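Local coordinates for molybdopterin biosynthesis protein MoaB (Sulfolobus tokodaii, PDB 3IWT) that probably binds molybdopterin or a precursor of it in molybdenum cofactor biosynthesis, at residues R109-F114 with K144-L149. Sequence-based numbering, arbitrary orientation. Where two conformers were deposited one is given.
Sequences REIEGF and KKIVYL
The backbones at F114 and Y148 stay well apart, their CA atoms 8.9 Å from each other, and 109-114 meets 144-149 through side chains alone. Strand 109-110 turns here into helix 112-123. The chain bends through an inverse gamma turn centred on I111, and F114 N then makes a hydrogen bond to I111 O. The rings of F114 and Y148 form an offset edge-to-face pair, planes at 62°, centroids 5.3 Å apart. Y148 presents its CD1/CE1 edge to one face of F114, toward the rim, and CD1 lies 3.7 Å from F114 CE1. F114 CG is anti to the backbone N (chi1 -178°), which carries the ring across to Y148. Beside this pair, I111 CD1 touches I146 CG2 at 4.2 Å. An alanine in place of F114 would probably leave the Y148 edge without its aromatic face and open a gap beside A139 and L164. Y148 OH reaches the second subunit, where it hydrogen-bonds Y133 OH; the Y133 ring also packs edge-to-face with F114. Strand 138-142 lies between 109-110 and 145-150 in the mixed sheet. Helix 154-176 packs on the cluster, with L172 touching both I111 and Y148.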
loop_
_atom_site.group_PDB
_atom_site.type_symbol
_atom_site.label_atom_id
_atom_site.label_comp_id
_atom_site.label_asym_id
_atom_site.label_seq_id
_atom_site.Cartn_x
_atom_site.Cartn_y
_atom_site.Cartn_z
ATOM N N ARG A 109 -5.887 12.588 5.216
ATOM C CA ARG A 109 -5.015 12.959 4.092
ATOM C C ARG A 109 -3.650 13.338 4.675
ATOM O O ARG A 109 -3.604 14.130 5.622
ATOM C CB ARG A 109 -5.581 14.188 3.360
ATOM C CG ARG A 109 -7.030 14.032 2.919
ATOM C CD ARG A 109 -7.476 15.161 1.987
ATOM N NE ARG A 109 -7.939 16.327 2.730
ATOM C CZ ARG A 109 -8.370 17.455 2.166
ATOM N NH1 ARG A 109 -8.365 17.602 0.839
ATOM N NH2 ARG A 109 -8.796 18.438 2.939
ATOM N N GLU A 110 -2.557 12.782 4.139
ATOM C CA GLU A 110 -1.222 13.258 4.502
ATOM C C GLU A 110 -0.999 14.570 3.754
ATOM O O GLU A 110 -1.327 14.698 2.568
ATOM C CB GLU A 110 -0.050 12.282 4.176
ATOM C CG GLU A 110 1.345 12.745 4.790
ATOM C CD GLU A 110 2.624 12.078 4.200
ATOM O OE1 GLU A 110 2.479 11.175 3.392
ATOM O OE2 GLU A 110 3.788 12.501 4.534
ATOM N N ILE A 111 -0.404 15.539 4.436
ATOM C CA ILE A 111 0.045 16.751 3.741
ATOM C C ILE A 111 1.452 16.362 3.242
ATOM O O ILE A 111 2.464 16.589 3.915
ATOM C CB ILE A 111 0.032 18.022 4.641
ATOM C CG1 ILE A 111 -1.413 18.278 5.117
ATOM C CG2 ILE A 111 0.542 19.252 3.868
ATOM C CD1 ILE A 111 -1.546 19.195 6.321
ATOM N N GLU A 112 1.474 15.788 2.042
ATOM C CA GLU A 112 2.595 15.012 1.559
ATOM C C GLU A 112 3.866 15.861 1.505
ATOM O O GLU A 112 4.955 15.407 1.920
ATOM C CB GLU A 112 2.274 14.438 0.163
ATOM C CG GLU A 112 1.003 13.542 0.133
ATOM C CD GLU A 112 0.634 13.047 -1.264
ATOM O OE1 GLU A 112 1.310 13.393 -2.256
ATOM O OE2 GLU A 112 -0.344 12.283 -1.374
ATOM N N GLY A 113 3.712 17.096 1.023
ATOM C CA GLY A 113 4.832 18.009 0.827
ATOM C C GLY A 113 5.467 18.563 2.090
ATOM O O GLY A 113 6.571 19.107 2.033
ATOM N N PHE A 114 4.812 18.453 3.243
ATOM C CA PHE A 114 5.436 18.943 4.457
ATOM C C PHE A 114 6.777 18.239 4.715
ATOM O O PHE A 114 7.723 18.883 5.128
ATOM C CB PHE A 114 4.541 18.812 5.708
ATOM C CG PHE A 114 5.194 19.362 6.952
ATOM C CD1 PHE A 114 5.106 20.717 7.274
ATOM C CD2 PHE A 114 5.923 18.523 7.784
ATOM C CE1 PHE A 114 5.737 21.206 8.391
ATOM C CE2 PHE A 114 6.555 19.014 8.897
ATOM C CZ PHE A 114 6.467 20.346 9.205
ATOM N N LYS A 144 -11.334 17.946 10.905
ATOM C CA LYS A 144 -11.081 19.328 10.516
ATOM C C LYS A 144 -9.860 19.890 11.244
ATOM O O LYS A 144 -9.699 21.098 11.349
ATOM C CB LYS A 144 -12.297 20.190 10.836
ATOM C CG LYS A 144 -13.622 19.680 10.195
ATOM C CD LYS A 144 -13.521 19.570 8.642
ATOM C CE LYS A 144 -14.888 19.205 8.018
ATOM N NZ LYS A 144 -14.983 17.717 7.825
ATOM N N LYS A 145 -9.003 18.996 11.721
ATOM C CA LYS A 145 -7.813 19.352 12.486
ATOM C C LYS A 145 -6.514 19.043 11.715
ATOM O O LYS A 145 -6.456 18.109 10.938
ATOM C CB LYS A 145 -7.819 18.586 13.797
ATOM C CG LYS A 145 -9.140 18.795 14.627
ATOM C CD LYS A 145 -8.958 18.316 16.047
ATOM C CE LYS A 145 -10.285 18.147 16.769
ATOM N NZ LYS A 145 -11.086 19.409 16.895
ATOM N N ILE A 146 -5.489 19.852 11.955
ATOM C CA ILE A 146 -4.190 19.679 11.336
ATOM C C ILE A 146 -3.266 19.055 12.392
ATOM O O ILE A 146 -3.383 19.331 13.591
ATOM C CB ILE A 146 -3.601 21.032 10.875
ATOM C CG1 ILE A 146 -4.618 21.813 10.017
ATOM C CG2 ILE A 146 -2.258 20.829 10.126
ATOM C CD1 ILE A 146 -5.307 20.998 8.892
ATOM N N VAL A 147 -2.356 18.203 11.942
ATOM C CA VAL A 147 -1.428 17.552 12.841
ATOM C C VAL A 147 -0.021 17.699 12.275
ATOM O O VAL A 147 0.186 17.409 11.099
ATOM C CB VAL A 147 -1.752 16.046 13.004
ATOM C CG1 VAL A 147 -0.699 15.370 13.900
ATOM C CG2 VAL A 147 -3.224 15.820 13.523
ATOM N N TYR A 148 0.921 18.156 13.108
ATOM C CA TYR A 148 2.327 18.267 12.724
ATOM C C TYR A 148 3.135 17.376 13.656
ATOM O O TYR A 148 3.055 17.515 14.878
ATOM C CB TYR A 148 2.841 19.698 12.810
ATOM C CG TYR A 148 2.240 20.688 11.825
ATOM C CD1 TYR A 148 2.764 20.831 10.553
ATOM C CD2 TYR A 148 1.169 21.524 12.193
ATOM C CE1 TYR A 148 2.223 21.762 9.655
ATOM C CE2 TYR A 148 0.617 22.428 11.302
ATOM C CZ TYR A 148 1.161 22.572 10.042
ATOM O OH TYR A 148 0.615 23.499 9.166
ATOM N N LEU A 149 3.895 16.456 13.066
ATOM C CA LEU A 149 4.774 15.572 13.799
ATOM C C LEU A 149 6.203 16.043 13.610
ATOM O O LEU A 149 6.811 15.834 12.558
ATOM C CB LEU A 149 4.625 14.125 13.301
ATOM C CG LEU A 149 3.222 13.530 13.187
ATOM C CD1 LEU A 149 3.292 12.078 12.597
ATOM C CD2 LEU A 149 2.479 13.581 14.556
#